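Local atomic coordinates of tylactone synthase starter module and modules 1 & 2 (Streptomyces fradiae, PDB entry 2Z5L), a protein that probably catalyses the NADPH-dependent reduction of a beta-keto group on the growing polyketide chain in tylosin biosynthesis, as the first ketoreductase of the synthase. Residues A328-T342 with L376-F389. Numbering follows the deposited sequence.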
ATOM      1  N   ALA A 328      -5.467  22.764   8.370  1.00 20.57           N
ATOM      2  CA  ALA A 328      -6.810  23.327   8.583  1.00 21.25           C
ATOM      3  C   ALA A 328      -6.846  24.795   8.181  1.00 19.50           C
ATOM      4  O   ALA A 328      -7.665  25.195   7.366  1.00 20.48           O
ATOM      5  CB  ALA A 328      -7.222  23.171  10.059  1.00 16.92           C
ATOM      6  N   ALA A 329      -5.947  25.586   8.752  1.00 23.75           N
ATOM      7  CA  ALA A 329      -5.848  27.004   8.447  1.00 25.25           C
ATOM      8  C   ALA A 329      -5.795  27.292   6.955  1.00 26.84           C
ATOM      9  O   ALA A 329      -6.325  28.295   6.481  1.00 24.59           O
ATOM     10  CB  ALA A 329      -4.607  27.589   9.128  1.00 28.27           C
ATOM     11  N   LEU A 330      -5.153  26.404   6.209  1.00 26.56           N
ATOM     12  CA  LEU A 330      -4.990  26.578   4.770  1.00 26.01           C
ATOM     13  C   LEU A 330      -6.253  26.303   3.974  1.00 24.79           C
ATOM     14  O   LEU A 330      -6.589  27.048   3.057  1.00 23.48           O
ATOM     15  CB  LEU A 330      -3.873  25.659   4.289  1.00 27.44           C
ATOM     16  CG  LEU A 330      -3.009  26.211   3.168  1.00 33.74           C
ATOM     17  CD1 LEU A 330      -2.312  27.522   3.581  1.00 32.61           C
ATOM     18  CD2 LEU A 330      -1.951  25.162   2.808  1.00 33.76           C
ATOM     19  N   VAL A 331      -6.954  25.226   4.305  1.00 25.82           N
ATOM     20  CA  VAL A 331      -8.180  24.927   3.576  1.00 24.77           C
ATOM     21  C   VAL A 331      -9.254  25.914   4.061  1.00 24.93           C
ATOM     22  O   VAL A 331     -10.264  26.130   3.387  1.00 24.48           O
ATOM     23  CB  VAL A 331      -8.645  23.464   3.805  1.00 26.63           C
ATOM     24  CG1 VAL A 331      -7.528  22.498   3.446  1.00 30.03           C
ATOM     25  CG2 VAL A 331      -9.064  23.258   5.243  1.00 28.87           C
ATOM     26  N   THR A 332      -9.053  26.513   5.234  1.00 25.99           N
ATOM     27  CA  THR A 332     -10.033  27.501   5.699  1.00 28.88           C
ATOM     28  C   THR A 332      -9.883  28.727   4.791  1.00 27.58           C
ATOM     29  O   THR A 332     -10.834  29.128   4.150  1.00 28.50           O
ATOM     30  CB  THR A 332      -9.805  27.909   7.178  1.00 25.92           C
ATOM     31  OG1 THR A 332     -10.137  26.800   8.028  1.00 27.69           O
ATOM     32  CG2 THR A 332     -10.677  29.152   7.553  1.00 28.15           C
ATOM     33  N   ALA A 333      -8.686  29.302   4.717  1.00 30.62           N
ATOM     34  CA  ALA A 333      -8.459  30.481   3.876  1.00 31.28           C
ATOM     35  C   ALA A 333      -8.691  30.262   2.378  1.00 33.53           C
ATOM     36  O   ALA A 333      -9.155  31.166   1.670  1.00 34.36           O
ATOM     37  CB  ALA A 333      -7.061  31.011   4.096  1.00 30.02           C
ATOM     38  N   TYR A 334      -8.385  29.061   1.897  1.00 32.87           N
ATOM     39  CA  TYR A 334      -8.521  28.758   0.481  1.00 34.35           C
ATOM     40  C   TYR A 334      -9.241  27.451   0.234  1.00 36.02           C
ATOM     41  O   TYR A 334      -8.603  26.436  -0.056  1.00 36.09           O
ATOM     42  CB  TYR A 334      -7.139  28.683  -0.157  1.00 31.66           C
ATOM     43  CG  TYR A 334      -6.302  29.897   0.130  1.00 32.68           C
ATOM     44  CD1 TYR A 334      -6.476  31.070  -0.602  1.00 31.04           C
ATOM     45  CD2 TYR A 334      -5.347  29.885   1.145  1.00 31.10           C
ATOM     46  CE1 TYR A 334      -5.726  32.191  -0.331  1.00 33.58           C
ATOM     47  CE2 TYR A 334      -4.590  31.010   1.424  1.00 32.05           C
ATOM     48  CZ  TYR A 334      -4.784  32.151   0.683  1.00 32.88           C
ATOM     49  OH  TYR A 334      -4.019  33.265   0.932  1.00 39.68           O
ATOM     50  N   PRO A 335     -10.578  27.452   0.349  1.00 36.42           N
ATOM     51  CA  PRO A 335     -11.357  26.232   0.121  1.00 35.27           C
ATOM     52  C   PRO A 335     -11.002  25.655  -1.238  1.00 33.31           C
ATOM     53  O   PRO A 335     -11.161  26.313  -2.260  1.00 31.60           O
ATOM     54  CB  PRO A 335     -12.793  26.734   0.192  1.00 35.05           C
ATOM     55  CG  PRO A 335     -12.693  27.773   1.264  1.00 36.24           C
ATOM     56  CD  PRO A 335     -11.450  28.539   0.838  1.00 37.91           C
ATOM     57  N   PRO A 336     -10.515  24.410  -1.263  1.00 33.60           N
ATOM     58  CA  PRO A 336     -10.133  23.771  -2.522  1.00 32.83           C
ATOM     59  C   PRO A 336     -11.211  23.014  -3.284  1.00 33.24           C
ATOM     60  O   PRO A 336     -12.103  22.394  -2.697  1.00 32.85           O
ATOM     61  CB  PRO A 336      -9.003  22.850  -2.090  1.00 33.98           C
ATOM     62  CG  PRO A 336      -9.512  22.355  -0.764  1.00 35.96           C
ATOM     63  CD  PRO A 336     -10.026  23.632  -0.110  1.00 32.92           C
ATOM     64  N   ASN A 337     -11.113  23.080  -4.608  1.00 32.28           N
ATOM     65  CA  ASN A 337     -12.029  22.370  -5.488  1.00 32.28           C
ATOM     66  C   ASN A 337     -11.364  21.058  -5.877  1.00 32.69           C
ATOM     67  O   ASN A 337     -12.015  20.115  -6.340  1.00 34.31           O
ATOM     68  CB  ASN A 337     -12.309  23.192  -6.743  1.00 35.42           C
ATOM     69  CG  ASN A 337     -12.955  24.511  -6.422  1.00 37.78           C
ATOM     70  OD1 ASN A 337     -12.418  25.569  -6.733  1.00 40.75           O
ATOM     71  ND2 ASN A 337     -14.122  24.456  -5.783  1.00 38.60           N
ATOM     72  N   ALA A 338     -10.049  21.019  -5.700  1.00 29.50           N
ATOM     73  CA  ALA A 338      -9.259  19.831  -5.998  1.00 25.89           C
ATOM     74  C   ALA A 338      -8.026  19.786  -5.088  1.00 23.64           C
ATOM     75  O   ALA A 338      -7.381  20.813  -4.847  1.00 22.27           O
ATOM     76  CB  ALA A 338      -8.839  19.842  -7.464  1.00 26.74           C
ATOM     77  N   VAL A 339      -7.719  18.593  -4.582  1.00 23.29           N
ATOM     78  CA  VAL A 339      -6.561  18.374  -3.711  1.00 22.69           C
ATOM     79  C   VAL A 339      -5.652  17.321  -4.331  1.00 25.74           C
ATOM     80  O   VAL A 339      -6.125  16.284  -4.788  1.00 25.85           O
ATOM     81  CB  VAL A 339      -6.988  17.882  -2.301  1.00 23.38           C
ATOM     82  CG1 VAL A 339      -5.761  17.599  -1.444  1.00 21.43           C
ATOM     83  CG2 VAL A 339      -7.852  18.923  -1.628  1.00 20.63           C
ATOM     84  N   PHE A 340      -4.349  17.593  -4.365  1.00 25.94           N
ATOM     85  CA  PHE A 340      -3.371  16.643  -4.910  1.00 25.18           C
ATOM     86  C   PHE A 340      -2.308  16.402  -3.830  1.00 24.57           C
ATOM     87  O   PHE A 340      -1.553  17.304  -3.468  1.00 25.74           O
ATOM     88  CB  PHE A 340      -2.726  17.204  -6.177  1.00 25.32           C
ATOM     89  CG  PHE A 340      -3.661  17.261  -7.363  1.00 27.66           C
ATOM     90  CD1 PHE A 340      -3.763  16.201  -8.249  1.00 28.58           C
ATOM     91  CD2 PHE A 340      -4.434  18.386  -7.596  1.00 28.48           C
ATOM     92  CE1 PHE A 340      -4.612  16.271  -9.364  1.00 28.83           C
ATOM     93  CE2 PHE A 340      -5.283  18.465  -8.703  1.00 28.96           C
ATOM     94  CZ  PHE A 340      -5.373  17.407  -9.583  1.00 28.88           C
ATOM     95  N   HIS A 341      -2.254  15.180  -3.315  1.00 22.67           N
ATOM     96  CA  HIS A 341      -1.307  14.830  -2.263  1.00 23.64           C
ATOM     97  C   HIS A 341      -0.067  14.138  -2.817  1.00 24.54           C
ATOM     98  O   HIS A 341      -0.097  12.938  -3.073  1.00 25.45           O
ATOM     99  CB  HIS A 341      -1.994  13.912  -1.248  1.00 22.69           C
ATOM    100  CG  HIS A 341      -1.190  13.661  -0.010  1.00 21.82           C
ATOM    101  ND1 HIS A 341      -0.637  14.677   0.737  1.00 25.36           N
ATOM    102  CD2 HIS A 341      -0.854  12.506   0.613  1.00 21.58           C
ATOM    103  CE1 HIS A 341       0.010  14.159   1.768  1.00 25.61           C
ATOM    104  NE2 HIS A 341      -0.106  12.845   1.715  1.00 27.58           N
ATOM    105  N   THR A 342       1.018  14.887  -3.009  1.00 24.85           N
ATOM    106  CA  THR A 342       2.240  14.274  -3.525  1.00 26.60           C
ATOM    107  C   THR A 342       3.292  14.165  -2.416  1.00 30.37           C
ATOM    108  O   THR A 342       4.352  13.583  -2.629  1.00 31.65           O
ATOM    109  CB  THR A 342       2.835  15.045  -4.752  1.00 23.25           C
ATOM    110  OG1 THR A 342       3.720  16.061  -4.298  1.00 22.58           O
ATOM    111  CG2 THR A 342       1.749  15.750  -5.576  1.00 23.40           C
ATOM    112  N   LEU A 376     -10.367  17.347   7.077  1.00 39.42           N
ATOM    113  CA  LEU A 376     -10.493  18.790   6.986  1.00 39.35           C
ATOM    114  C   LEU A 376     -11.361  19.210   5.795  1.00 39.66           C
ATOM    115  O   LEU A 376     -11.765  20.367   5.705  1.00 39.14           O
ATOM    116  CB  LEU A 376      -9.105  19.435   6.905  1.00 38.09           C
ATOM    117  CG  LEU A 376      -8.218  19.292   8.144  1.00 38.59           C
ATOM    118  CD1 LEU A 376      -6.805  19.827   7.838  1.00 41.40           C
ATOM    119  CD2 LEU A 376      -8.825  20.041   9.308  1.00 39.90           C
ATOM    120  N   THR A 377     -11.657  18.273   4.893  1.00 39.67           N
ATOM    121  CA  THR A 377     -12.500  18.570   3.731  1.00 42.12           C
ATOM    122  C   THR A 377     -13.812  17.790   3.769  1.00 44.15           C
ATOM    123  O   THR A 377     -14.313  17.339   2.730  1.00 45.19           O
ATOM    124  CB  THR A 377     -11.804  18.238   2.377  1.00 41.59           C
ATOM    125  OG1 THR A 377     -11.703  16.817   2.222  1.00 43.68           O
ATOM    126  CG2 THR A 377     -10.422  18.869   2.303  1.00 40.15           C
ATOM    127  N   ALA A 378     -14.359  17.627   4.973  1.00 45.57           N
ATOM    128  CA  ALA A 378     -15.616  16.910   5.161  1.00 46.87           C
ATOM    129  C   ALA A 378     -16.828  17.821   4.943  1.00 47.42           C
ATOM    130  O   ALA A 378     -17.913  17.349   4.610  1.00 48.64           O
ATOM    131  CB  ALA A 378     -15.664  16.302   6.561  1.00 46.46           C
ATOM    132  N   ASP A 379     -16.638  19.122   5.137  1.00 48.66           N
ATOM    133  CA  ASP A 379     -17.715  20.088   4.946  1.00 51.21           C
ATOM    134  C   ASP A 379     -17.497  20.951   3.698  1.00 52.81           C
ATOM    135  O   ASP A 379     -18.285  21.855   3.415  1.00 52.58           O
ATOM    136  CB  ASP A 379     -17.853  21.004   6.168  1.00 51.61           C
ATOM    137  CG  ASP A 379     -18.139  20.236   7.455  1.00 53.75           C
ATOM    138  OD1 ASP A 379     -18.878  19.222   7.397  1.00 51.25           O
ATOM    139  OD2 ASP A 379     -17.634  20.660   8.527  1.00 53.75           O
ATOM    140  N   ILE A 380     -16.421  20.687   2.964  1.00 52.96           N
ATOM    141  CA  ILE A 380     -16.138  21.449   1.756  1.00 53.64           C
ATOM    142  C   ILE A 380     -16.891  20.795   0.604  1.00 55.16           C
ATOM    143  O   ILE A 380     -16.444  19.789   0.049  1.00 55.36           O
ATOM    144  CB  ILE A 380     -14.614  21.483   1.453  1.00 53.16           C
ATOM    145  CG1 ILE A 380     -13.871  22.169   2.608  1.00 53.06           C
ATOM    146  CG2 ILE A 380     -14.357  22.234   0.152  1.00 53.17           C
ATOM    147  CD1 ILE A 380     -12.357  22.222   2.456  1.00 52.81           C
ATOM    148  N   LYS A 381     -18.043  21.359   0.253  1.00 56.40           N
ATOM    149  CA  LYS A 381     -18.856  20.806  -0.831  1.00 58.08           C
ATOM    150  C   LYS A 381     -18.270  21.106  -2.210  1.00 56.88           C
ATOM    151  O   LYS A 381     -18.518  20.373  -3.168  1.00 57.27           O
ATOM    152  CB  LYS A 381     -20.287  21.347  -0.735  1.00 59.95           C
ATOM    153  CG  LYS A 381     -21.018  20.937   0.547  1.00 63.03           C
ATOM    154  CD  LYS A 381     -22.373  21.640   0.699  1.00 66.37           C
ATOM    155  CE  LYS A 381     -23.395  21.178  -0.340  1.00 67.54           C
ATOM    156  NZ  LYS A 381     -24.687  21.909  -0.196  1.00 68.16           N
ATOM    157  N   GLY A 382     -17.484  22.175  -2.302  1.00 55.67           N
ATOM    158  CA  GLY A 382     -16.878  22.540  -3.571  1.00 53.63           C
ATOM    159  C   GLY A 382     -15.818  21.562  -4.053  1.00 53.30           C
ATOM    160  O   GLY A 382     -15.463  21.552  -5.236  1.00 51.44           O
ATOM    161  N   LEU A 383     -15.314  20.738  -3.137  1.00 52.46           N
ATOM    162  CA  LEU A 383     -14.282  19.752  -3.462  1.00 51.84           C
ATOM    163  C   LEU A 383     -14.806  18.684  -4.422  1.00 49.93           C
ATOM    164  O   LEU A 383     -15.741  17.964  -4.096  1.00 50.10           O
ATOM    165  CB  LEU A 383     -13.783  19.080  -2.177  1.00 52.23           C
ATOM    166  CG  LEU A 383     -12.659  18.050  -2.297  1.00 53.68           C
ATOM    167  CD1 LEU A 383     -11.383  18.736  -2.750  1.00 54.41           C
ATOM    168  CD2 LEU A 383     -12.449  17.373  -0.945  1.00 54.57           C
ATOM    169  N   ASP A 384     -14.216  18.580  -5.604  1.00 48.31           N
ATOM    170  CA  ASP A 384     -14.665  17.571  -6.551  1.00 47.69           C
ATOM    171  C   ASP A 384     -13.497  16.719  -7.024  1.00 45.55           C
ATOM    172  O   ASP A 384     -13.615  15.971  -7.993  1.00 45.86           O
ATOM    173  CB  ASP A 384     -15.321  18.225  -7.763  1.00 52.09           C
ATOM    174  CG  ASP A 384     -14.318  18.903  -8.658  1.00 53.84           C
ATOM    175  OD1 ASP A 384     -13.660  19.853  -8.191  1.00 56.70           O
ATOM    176  OD2 ASP A 384     -14.176  18.478  -9.823  1.00 56.33           O
ATOM    177  N   ALA A 385     -12.359  16.841  -6.351  1.00 43.06           N
ATOM    178  CA  ALA A 385     -11.189  16.065  -6.720  1.00 39.92           C
ATOM    179  C   ALA A 385     -10.267  15.860  -5.524  1.00 38.38           C
ATOM    180  O   ALA A 385      -9.848  16.813  -4.870  1.00 35.84           O
ATOM    181  CB  ALA A 385     -10.453  16.748  -7.849  1.00 41.85           C
ATOM    182  N   PHE A 386      -9.971  14.594  -5.249  1.00 37.30           N
ATOM    183  CA  PHE A 386      -9.112  14.191  -4.145  1.00 35.21           C
ATOM    184  C   PHE A 386      -8.143  13.153  -4.734  1.00 35.21           C
ATOM    185  O   PHE A 386      -8.463  11.962  -4.846  1.00 35.04           O
ATOM    186  CB  PHE A 386      -9.981  13.563  -3.053  1.00 36.30           C
ATOM    187  CG  PHE A 386      -9.346  13.532  -1.694  1.00 35.13           C
ATOM    188  CD1 PHE A 386      -9.330  14.662  -0.887  1.00 33.99           C
ATOM    189  CD2 PHE A 386      -8.775  12.359  -1.212  1.00 35.34           C
ATOM    190  CE1 PHE A 386      -8.756  14.619   0.389  1.00 32.17           C
ATOM    191  CE2 PHE A 386      -8.200  12.308   0.060  1.00 33.90           C
ATOM    192  CZ  PHE A 386      -8.189  13.440   0.862  1.00 30.53           C
ATOM    193  N   VAL A 387      -6.957  13.607  -5.113  1.00 33.76           N
ATOM    194  CA  VAL A 387      -5.977  12.730  -5.726  1.00 31.24           C
ATOM    195  C   VAL A 387      -4.822  12.344  -4.816  1.00 31.33           C
ATOM    196  O   VAL A 387      -4.113  13.201  -4.273  1.00 31.83           O
ATOM    197  CB  VAL A 387      -5.411  13.392  -6.991  1.00 32.03           C
ATOM    198  CG1 VAL A 387      -4.636  12.385  -7.808  1.00 32.52           C
ATOM    199  CG2 VAL A 387      -6.547  13.980  -7.799  1.00 30.08           C
ATOM    200  N   LEU A 388      -4.625  11.043  -4.656  1.00 30.35           N
ATOM    201  CA  LEU A 388      -3.543  10.566  -3.817  1.00 28.77           C
ATOM    202  C   LEU A 388      -2.516   9.888  -4.697  1.00 28.76           C
ATOM    203  O   LEU A 388      -2.855   9.075  -5.570  1.00 29.43           O
ATOM    204  CB  LEU A 388      -4.068   9.600  -2.746  1.00 26.43           C
ATOM    205  CG  LEU A 388      -5.200  10.116  -1.836  1.00 24.90           C
ATOM    206  CD1 LEU A 388      -5.629   9.011  -0.905  1.00 24.88           C
ATOM    207  CD2 LEU A 388      -4.752  11.332  -1.026  1.00 24.53           C
ATOM    208  N   PHE A 389      -1.258  10.256  -4.484  1.00 28.34           N
ATOM    209  CA  PHE A 389      -0.142   9.686  -5.242  1.00 26.56           C
ATOM    210  C   PHE A 389       0.422   8.515  -4.465  1.00 26.19           C
ATOM    211  O   PHE A 389       1.165   8.685  -3.504  1.00 23.53           O
ATOM    212  CB  PHE A 389       0.947  10.739  -5.463  1.00 25.33           C
ATOM    213  CG  PHE A 389       0.627  11.698  -6.560  1.00 25.22           C
ATOM    214  CD1 PHE A 389      -0.480  12.534  -6.461  1.00 25.08           C
ATOM    215  CD2 PHE A 389       1.419  11.764  -7.698  1.00 24.64           C
ATOM    216  CE1 PHE A 389      -0.796  13.427  -7.481  1.00 26.83           C
ATOM    217  CE2 PHE A 389       1.108  12.654  -8.721  1.00 27.49           C
ATOM    218  CZ  PHE A 389      -0.005  13.491  -8.610  1.00 26.92           C
TER
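Val387 lays its CG2 methyl alongside the Phe340 ring, 3.4 Å from CE1, the two side chains pointing the same way from neighbouring strands. With CG anti to its carbonyl carbon (chi1 -70°), the phenyl stands off the sheet beside Val387, and its CD1 meets Phe389 CE1 edge to edge. Beta-branched valine suits an extended strand and offers a compact apolar flank to the aromatic; helices 270-281 and 457-470 cover this face. Thr342 CG2 sits over one face of the Phe389 ring in a CH-pi contact, while its hydroxyl turns to Thr265 O. Strands 338-341 and 386-389 run parallel, 8° apart, as adjacent central strands of the Rossmann fold of a short-chain dehydrogenase/reductase. Four backbone bonds link the strands and the residue leading in, His341 N to Val387 O being almost straight (178°); Asp384 N to Asn337 O precedes them. On the opposite face, Val339 CG2 packs 3.7 Å from Leu383 CD1, and His341 CB meets Leu388 CD2; bonds from ND1 to Thr265 OG1 and NE2 to Lys366 O fix the buried imidazole's rotation. Small side chains suit the close approach of Ala338 CB and Ala385 CB, 3.5 Å. Asn337 suits its turn because its amide both accepts, from Thr261 N, and donates: Gly382 O lies in the amide plane, whereas ND2 sits above the Gly382 carbonyl plane. Ile380 CD1 reaches Pro336 CD and Val331 CB, and Leu376 sets CD2 against Ala328 CB, 3.6 Å away.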